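Local coordinates for protein predicted metal-dependent hydrolase of the TIM-barrel fold (Lactobacillus casei, PDB 2QPX) that is of unknown function but binds two zinc ions in a TIM-barrel fold and is probably a metal-dependent hydrolase of the amidohydrolase family, at residues Phe151-Asp154 with Val155-Ala158; Asp49-Arg53 with Leu54-Gly58; Glu303-Leu307 with Ala308-Arg312. All coordinates share one frame; numbering follows the deposited sequence.

Contact 1. Residues Phe151-Asp154 with Val155-Ala158; sequences FSND and VKQA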
loop_
_atom_site.group_PDB
_atom_site.type_symbol
_atom_site.label_atom_id
_atom_site.label_comp_id
_atom_site.label_asym_id
_atom_site.label_seq_id
_atom_site.Cartn_x
_atom_site.Cartn_y
_atom_site.Cartn_z
ATOM N N PHE A 151 -22.857 -18.754 26.950
ATOM C CA PHE A 151 -22.532 -18.089 25.690
ATOM C C PHE A 151 -22.265 -19.127 24.610
ATOM O O PHE A 151 -22.802 -19.016 23.503
ATOM C CB PHE A 151 -21.347 -17.138 25.881
ATOM C CG PHE A 151 -20.753 -16.624 24.590
ATOM C CD1 PHE A 151 -21.471 -15.758 23.782
ATOM C CD2 PHE A 151 -19.539 -17.083 24.131
ATOM C CE1 PHE A 151 -20.920 -15.318 22.559
ATOM C CE2 PHE A 151 -18.996 -16.637 22.914
ATOM C CZ PHE A 151 -19.683 -15.742 22.153
ATOM N N SER A 152 -21.427 -20.123 24.911
ATOM C CA SER A 152 -21.128 -21.136 23.914
ATOM C C SER A 152 -22.393 -21.896 23.501
ATOM O O SER A 152 -22.555 -22.274 22.338
ATOM C CB SER A 152 -19.994 -22.093 24.411
ATOM O OG SER A 152 -20.391 -22.830 25.529
ATOM N N ASN A 153 -23.277 -22.198 24.445
ATOM C CA ASN A 153 -24.554 -22.838 24.060
ATOM C C ASN A 153 -25.352 -21.956 23.072
ATOM O O ASN A 153 -25.911 -22.458 22.108
ATOM C CB ASN A 153 -25.422 -23.145 25.276
ATOM C CG ASN A 153 -24.942 -24.365 26.053
ATOM O OD1 ASN A 153 -24.152 -25.173 25.555
ATOM N ND2 ASN A 153 -25.455 -24.510 27.282
ATOM N N ASP A 154 -25.377 -20.640 23.314
ATOM C CA ASP A 154 -26.060 -19.709 22.415
ATOM C C ASP A 154 -25.467 -19.708 20.998
ATOM O O ASP A 154 -26.190 -19.730 20.012
ATOM C CB ASP A 154 -26.108 -18.321 23.029
ATOM C CG ASP A 154 -27.242 -17.484 22.485
ATOM O OD1 ASP A 154 -28.401 -17.819 22.786
ATOM O OD2 ASP A 154 -27.000 -16.497 21.748
ATOM N N VAL A 155 -24.155 -19.775 20.924
ATOM C CA VAL A 155 -23.446 -19.833 19.645
ATOM C C VAL A 155 -23.817 -21.132 18.910
ATOM O O VAL A 155 -24.073 -21.117 17.700
ATOM C CB VAL A 155 -21.906 -19.692 19.832
ATOM C CG1 VAL A 155 -21.141 -20.037 18.553
ATOM C CG2 VAL A 155 -21.579 -18.283 20.335
ATOM N N LYS A 156 -23.807 -22.246 19.647
ATOM C CA LYS A 156 -24.155 -23.533 19.093
ATOM C C LYS A 156 -25.593 -23.584 18.566
ATOM O O LYS A 156 -25.889 -24.372 17.673
ATOM C CB LYS A 156 -23.922 -24.637 20.143
ATOM C CG LYS A 156 -22.474 -24.900 20.443
ATOM C CD LYS A 156 -22.358 -25.820 21.647
ATOM C CE LYS A 156 -20.932 -26.114 22.031
ATOM N NZ LYS A 156 -20.823 -27.023 23.190
ATOM N N GLN A 157 -26.474 -22.785 19.145
ATOM C CA GLN A 157 -27.894 -22.736 18.792
ATOM C C GLN A 157 -28.234 -21.690 17.713
ATOM O O GLN A 157 -29.432 -21.499 17.375
ATOM C CB GLN A 157 -28.725 -22.423 20.033
ATOM C CG GLN A 157 -28.714 -23.532 21.098
ATOM C CD GLN A 157 -29.123 -23.042 22.509
ATOM O OE1 GLN A 157 -29.539 -21.883 22.722
ATOM N NE2 GLN A 157 -28.966 -23.941 23.498
ATOM N N ALA A 158 -27.206 -20.991 17.190
ATOM C CA ALA A 158 -27.493 -19.855 16.301
ATOM C C ALA A 158 -28.245 -20.297 15.076
ATOM O O ALA A 158 -29.196 -19.618 14.671
ATOM C CB ALA A 158 -26.204 -19.053 15.934
HETATM O O HOH W 1 -21.497 -25.303 25.356
HETATM O O HOH W 2 -29.045 -19.755 24.511
#
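The C-terminal turns of helix 144-156, at the periphery of this TIM-barrel protein, bring F151 and V155 together one helical turn apart. V155 CG2 lies over one face of the F151 ring, a CH-pi contact 3.9 Å from the centroid and displaced toward the rim near CZ. With CG anti to the backbone N (chi1 168°), the phenylalanine swings its ring to this side of the helix, where M210 and V214 of helix 204-221 and H133 and A134 of helix 130-138 also touch it. Underneath runs the regular i to i+4 bonding, V155 N to F151 O and K156 N to S152 O. It weakens at the end: Q157 N divides itself between N153 O and D154 O, both weak bonds, as the chain leaves the helix.

The polar flank is joined through water. One water donates to S152 OG and N153 OD1 and accepts from K156 NZ at 2.8 Å, the extended lysine chain reaching back along the helix to it; S152 OG is also hydrogen-bonded to W148 O. D154 OD2 pairs with Y128 OH, while a second water bridges its other oxygen to Q157, 2.7 Å from D154 OD1 and 2.8 Å from Q157 OE1.

Contact 2. Residues Asp49-Arg53 with Leu54-Gly58; sequences DTKNR and LAYHG. With EDO (1,2-ethanediol), chain E.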
loop_
_atom_site.group_PDB
_atom_site.type_symbol
_atom_site.label_atom_id
_atom_site.label_comp_id
_atom_site.label_asym_id
_atom_site.label_seq_id
_atom_site.Cartn_x
_atom_site.Cartn_y
_atom_site.Cartn_z
ATOM N N ASP A 49 -16.874 19.346 7.703
ATOM C CA ASP A 49 -15.772 18.594 7.083
ATOM C C ASP A 49 -16.271 17.290 6.444
ATOM O O ASP A 49 -15.883 16.935 5.345
ATOM C CB ASP A 49 -14.686 18.302 8.120
ATOM C CG ASP A 49 -14.015 19.561 8.689
ATOM O OD1 ASP A 49 -14.221 20.680 8.218
ATOM O OD2 ASP A 49 -13.252 19.413 9.657
ATOM N N THR A 50 -17.146 16.557 7.151
ATOM C CA THR A 50 -17.755 15.377 6.589
ATOM C C THR A 50 -18.464 15.699 5.274
ATOM O O THR A 50 -18.406 14.925 4.327
ATOM C CB THR A 50 -18.716 14.748 7.611
ATOM O OG1 THR A 50 -17.928 14.275 8.716
ATOM C CG2 THR A 50 -19.572 13.598 6.977
ATOM N N LYS A 51 -19.140 16.840 5.225
ATOM C CA LYS A 51 -19.899 17.249 4.028
ATOM C C LYS A 51 -19.000 17.685 2.869
ATOM O O LYS A 51 -19.472 17.889 1.757
ATOM C CB LYS A 51 -20.922 18.336 4.381
ATOM C CG LYS A 51 -22.081 17.817 5.198
ATOM C CD LYS A 51 -23.098 18.914 5.527
ATOM C CE LYS A 51 -24.292 18.360 6.266
ATOM N NZ LYS A 51 -25.169 19.445 6.793
ATOM N N ASN A 52 -17.694 17.797 3.134
ATOM C CA ASN A 52 -16.718 18.078 2.116
ATOM C C ASN A 52 -15.949 16.847 1.638
ATOM O O ASN A 52 -14.907 16.955 0.973
ATOM C CB ASN A 52 -15.777 19.228 2.569
ATOM C CG ASN A 52 -16.404 20.595 2.378
ATOM O OD1 ASN A 52 -16.602 21.338 3.336
ATOM N ND2 ASN A 52 -16.727 20.919 1.153
ATOM N N ARG A 53 -16.475 15.673 1.929
ATOM C CA ARG A 53 -16.055 14.406 1.348
ATOM C C ARG A 53 -16.992 14.048 0.237
ATOM O O ARG A 53 -18.171 14.438 0.265
ATOM C CB ARG A 53 -16.095 13.297 2.399
ATOM C CG ARG A 53 -15.229 13.594 3.624
ATOM C CD ARG A 53 -15.382 12.560 4.712
ATOM N NE ARG A 53 -14.916 11.243 4.324
ATOM C CZ ARG A 53 -15.670 10.178 4.068
ATOM N NH1 ARG A 53 -16.989 10.219 4.062
ATOM N NH2 ARG A 53 -15.085 9.036 3.828
ATOM N N LEU A 54 -16.520 13.222 -0.688
ATOM C CA LEU A 54 -17.324 12.837 -1.826
ATOM C C LEU A 54 -18.530 11.957 -1.460
ATOM O O LEU A 54 -19.597 12.082 -2.101
ATOM C CB LEU A 54 -16.464 12.140 -2.881
ATOM C CG LEU A 54 -17.085 12.024 -4.277
ATOM C CD1 LEU A 54 -17.441 13.435 -4.845
ATOM C CD2 LEU A 54 -16.144 11.313 -5.263
ATOM N N ALA A 55 -18.423 11.113 -0.437
ATOM C CA ALA A 55 -19.501 10.177 -0.108
ATOM C C ALA A 55 -20.833 10.897 0.128
ATOM O O ALA A 55 -21.873 10.471 -0.338
ATOM C CB ALA A 55 -19.133 9.311 1.130
ATOM N N TYR A 56 -20.783 11.969 0.912
ATOM C CA TYR A 56 -22.000 12.728 1.205
ATOM C C TYR A 56 -22.641 13.213 -0.086
ATOM O O TYR A 56 -23.885 13.135 -0.249
ATOM C CB TYR A 56 -21.700 13.882 2.147
ATOM C CG TYR A 56 -22.829 14.884 2.321
ATOM C CD1 TYR A 56 -23.998 14.550 2.971
ATOM C CD2 TYR A 56 -22.700 16.159 1.820
ATOM C CE1 TYR A 56 -25.017 15.503 3.126
ATOM C CE2 TYR A 56 -23.680 17.089 1.961
ATOM C CZ TYR A 56 -24.832 16.778 2.635
ATOM O OH TYR A 56 -25.836 17.752 2.766
ATOM N N HIS A 57 -21.821 13.740 -0.978
ATOM C CA HIS A 57 -22.359 14.190 -2.270
ATOM C C HIS A 57 -22.948 13.085 -3.110
ATOM O O HIS A 57 -23.969 13.304 -3.797
ATOM C CB HIS A 57 -21.319 15.003 -3.010
ATOM C CG HIS A 57 -21.012 16.279 -2.312
ATOM N ND1 HIS A 57 -21.668 17.461 -2.582
ATOM C CD2 HIS A 57 -20.170 16.550 -1.270
ATOM C CE1 HIS A 57 -21.226 18.403 -1.764
ATOM N NE2 HIS A 57 -20.313 17.876 -0.957
ATOM N N GLY A 58 -22.371 11.892 -3.054
ATOM C CA GLY A 58 -22.979 10.721 -3.678
ATOM C C GLY A 58 -24.323 10.397 -3.085
ATOM O O GLY A 58 -25.256 10.082 -3.806
HETATM C C1 EDO E . -21.096 20.781 1.481
HETATM O O1 EDO E . -21.180 21.343 2.775
HETATM C C2 EDO E . -19.882 21.464 0.841
HETATM O O2 EDO E . -19.233 20.547 -0.028
HETATM O O HOH W 3 -18.970 12.293 3.630
HETATM O O HOH W 4 -26.630 20.436 4.363
#
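K51 and Y56 meet where the chain turns from helix 47-50 into helix 54-66, and their packing is the tight part of this contact. In one of its two modelled conformers the lysine chain runs extended across the tyrosine ring, with CG over one face in a CH-pi contact 3.8 Å from the centroid. CD and CE continue toward the hydroxyl end. The tyrosine's chi1 of 169° places CG opposite its backbone N, which carries the ring to the lysine; D31 OD1 is hydrogen-bonded to Y56 OH, and in this conformer K51 NZ forms a salt bridge with D32. Replacing Y56 by an alanine is likely to leave the K51 methylenes without the ring they lie on and D31 without its hydroxyl partner.

H57 closes the turn from the next position. Its NE2 donates to K51 O at 2.8 Å, nearly in line with the carbonyl, and the acceptor lies 24° out of the imidazole plane. The bend at the hydrogen (131°) fits an N-H shared with O2 of a 1,2-ethanediol. R53 O sits at the edge of the same ring, 3.3 Å from H57 CD2. Within the turn, a water joins T50 O to R53 NH1, 2.9 Å from that nitrogen, with a weak bond from Y56 N.

The looser side is filled by small molecules: the ethanediol, probably from the crystallisation liquor, and a water that links K51 NZ, in the conformer described, to Y56 OH.

R53 NE donates a hydrogen bond to L307 O of a second subunit, and W355 of that subunit meets H57 edge-to-face. The contact is thus a type I beta turn from T50 to R53 joining the short helix 47-50 to helix 54-66, at a subunit interface.

Contact 3. Residues Glu303-Leu307 with Ala308-Arg312; sequences EAVEL and APYTR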
loop_
_atom_site.group_PDB
_atom_site.type_symbol
_atom_site.label_atom_id
_atom_site.label_comp_id
_atom_site.label_asym_id
_atom_site.label_seq_id
_atom_site.Cartn_x
_atom_site.Cartn_y
_atom_site.Cartn_z
ATOM N N GLU A 303 -7.229 -3.546 -7.741
ATOM C CA GLU A 303 -6.096 -3.929 -6.895
ATOM C C GLU A 303 -6.414 -5.212 -6.105
ATOM O O GLU A 303 -5.580 -6.111 -6.004
ATOM C CB GLU A 303 -5.719 -2.802 -5.926
ATOM C CG GLU A 303 -5.078 -1.580 -6.565
ATOM C CD GLU A 303 -5.029 -0.366 -5.637
ATOM O OE1 GLU A 303 -5.042 -0.544 -4.394
ATOM O OE2 GLU A 303 -4.997 0.789 -6.160
ATOM N N ALA A 304 -7.649 -5.278 -5.616
ATOM C CA ALA A 304 -8.151 -6.397 -4.814
ATOM C C ALA A 304 -8.102 -7.741 -5.536
ATOM O O ALA A 304 -7.914 -8.770 -4.899
ATOM C CB ALA A 304 -9.598 -6.097 -4.331
ATOM N N VAL A 305 -8.294 -7.731 -6.849
ATOM C CA VAL A 305 -8.345 -8.971 -7.631
ATOM C C VAL A 305 -7.084 -9.284 -8.437
ATOM O O VAL A 305 -7.085 -10.169 -9.294
ATOM C CB VAL A 305 -9.601 -8.976 -8.551
ATOM C CG1 VAL A 305 -10.888 -8.908 -7.725
ATOM C CG2 VAL A 305 -9.572 -7.882 -9.619
ATOM N N GLU A 306 -5.984 -8.594 -8.173
ATOM C CA GLU A 306 -4.726 -8.895 -8.874
ATOM C C GLU A 306 -4.295 -10.351 -8.708
ATOM O O GLU A 306 -3.834 -10.977 -9.673
ATOM C CB GLU A 306 -3.631 -7.919 -8.393
ATOM C CG GLU A 306 -3.840 -6.539 -8.933
ATOM C CD GLU A 306 -2.995 -5.465 -8.293
ATOM O OE1 GLU A 306 -2.339 -5.719 -7.261
ATOM O OE2 GLU A 306 -2.975 -4.321 -8.840
ATOM N N LEU A 307 -4.460 -10.909 -7.508
ATOM C CA LEU A 307 -4.119 -12.297 -7.231
ATOM C C LEU A 307 -5.286 -13.165 -6.826
ATOM O O LEU A 307 -5.187 -14.355 -6.877
ATOM C CB LEU A 307 -3.085 -12.402 -6.097
ATOM C CG LEU A 307 -1.708 -11.788 -6.324
ATOM C CD1 LEU A 307 -0.828 -11.981 -5.083
ATOM C CD2 LEU A 307 -1.045 -12.342 -7.570
ATOM N N ALA A 308 -6.393 -12.595 -6.377
ATOM C CA ALA A 308 -7.480 -13.415 -5.866
ATOM C C ALA A 308 -8.162 -14.204 -6.966
ATOM O O ALA A 308 -8.318 -13.714 -8.091
ATOM C CB ALA A 308 -8.572 -12.496 -5.222
ATOM N N PRO A 309 -8.755 -15.342 -6.604
ATOM C CA PRO A 309 -9.732 -15.933 -7.517
ATOM C C PRO A 309 -10.993 -15.061 -7.550
ATOM O O PRO A 309 -11.438 -14.575 -6.519
ATOM C CB PRO A 309 -10.057 -17.274 -6.866
ATOM C CG PRO A 309 -8.960 -17.512 -5.866
ATOM C CD PRO A 309 -8.623 -16.150 -5.389
ATOM N N TYR A 310 -11.600 -14.953 -8.722
ATOM C CA TYR A 310 -12.806 -14.162 -8.857
ATOM C C TYR A 310 -13.970 -14.786 -8.085
ATOM O O TYR A 310 -14.925 -14.089 -7.742
ATOM C CB TYR A 310 -13.175 -13.976 -10.357
ATOM C CG TYR A 310 -12.260 -13.005 -11.061
ATOM C CD1 TYR A 310 -12.395 -11.630 -10.895
ATOM C CD2 TYR A 310 -11.270 -13.447 -11.947
ATOM C CE1 TYR A 310 -11.531 -10.721 -11.537
ATOM C CE2 TYR A 310 -10.422 -12.559 -12.583
ATOM C CZ TYR A 310 -10.554 -11.198 -12.404
ATOM O OH TYR A 310 -9.730 -10.317 -13.053
ATOM N N THR A 311 -13.847 -16.084 -7.765
ATOM C CA THR A 311 -14.827 -16.808 -6.991
ATOM C C THR A 311 -14.675 -16.657 -5.462
ATOM O O THR A 311 -15.384 -17.313 -4.703
ATOM C CB THR A 311 -14.801 -18.279 -7.354
ATOM O OG1 THR A 311 -13.455 -18.766 -7.239
ATOM C CG2 THR A 311 -15.368 -18.471 -8.800
ATOM N N ARG A 312 -13.784 -15.750 -5.027
ATOM C CA ARG A 312 -13.596 -15.483 -3.595
ATOM C C ARG A 312 -13.972 -14.079 -3.150
ATOM O O ARG A 312 -14.033 -13.821 -1.942
ATOM C CB ARG A 312 -12.160 -15.758 -3.194
ATOM C CG ARG A 312 -11.749 -17.263 -3.288
ATOM C CD ARG A 312 -12.503 -18.173 -2.325
ATOM N NE ARG A 312 -11.830 -19.466 -2.300
ATOM C CZ ARG A 312 -10.699 -19.703 -1.641
ATOM N NH1 ARG A 312 -10.213 -18.801 -0.787
ATOM N NH2 ARG A 312 -10.082 -20.851 -1.809
HETATM O O HOH W 5 -6.853 -13.323 -10.526
HETATM O O HOH W 6 -7.202 -10.665 -11.926
#
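V305 and Y310 touch across the turn that follows helix 297-304, V305 CG2 coming within 3.9 Å of Y310 CE1. The two side chains cross at about a right angle, and the methyl approaches the ring obliquely. A chi1 of -61° sets V305 CG1 anti to the carbonyl carbon and leaves CG2, between the backbone N and the carbonyl carbon, as the branch that meets the tyrosine. Beside them A308 folds its CB back to 3.8 Å from A304 O, near the helix end.

No direct hydrogen bond spans the turn; water takes that role. One water donates to V305 O at 2.7 Å and lies 2.8 Å from Y310 OH, tying the carbonyl to the phenol. A second donates to A308 O at 2.9 Å and only weakly to V305 O.

Further out, the ring of Y310 is fixed by stacking on W355 and by a hydrogen bond between its hydroxyl and H340 NE2. E306 reaches away from the turn to a salt bridge with R270, a hydrogen bond with Y266 and a salt bridge with R299, the last two of the third subunit.

The turn thus leads from helix 297-304 into strand 313-314, with A304 and V305 against I313, A304 and A308 against F284 of strand 282-285, and L307 on Y274 of helix 269-278.

In the fold
Contacts 1 and 2 lie on opposite sides of the chain's centre, their own centres about 41 Å apart. Contact 1 is partly buried, follows a single helix and touches no other subunit; its polar flank combines water bridges with bonds inside the chain. Contacts 2 and 3 are buried turns where helices end, and both belong to subunit interfaces, where arginines of one copy meet carbonyl and carboxylate acceptors of another. Within one chain they remain about 15 Å apart at nearest atoms. Contact 2 combines a lysine-tyrosine CH-pi pair with an imidazole bond, whereas contact 3 is apolar packing bridged by water.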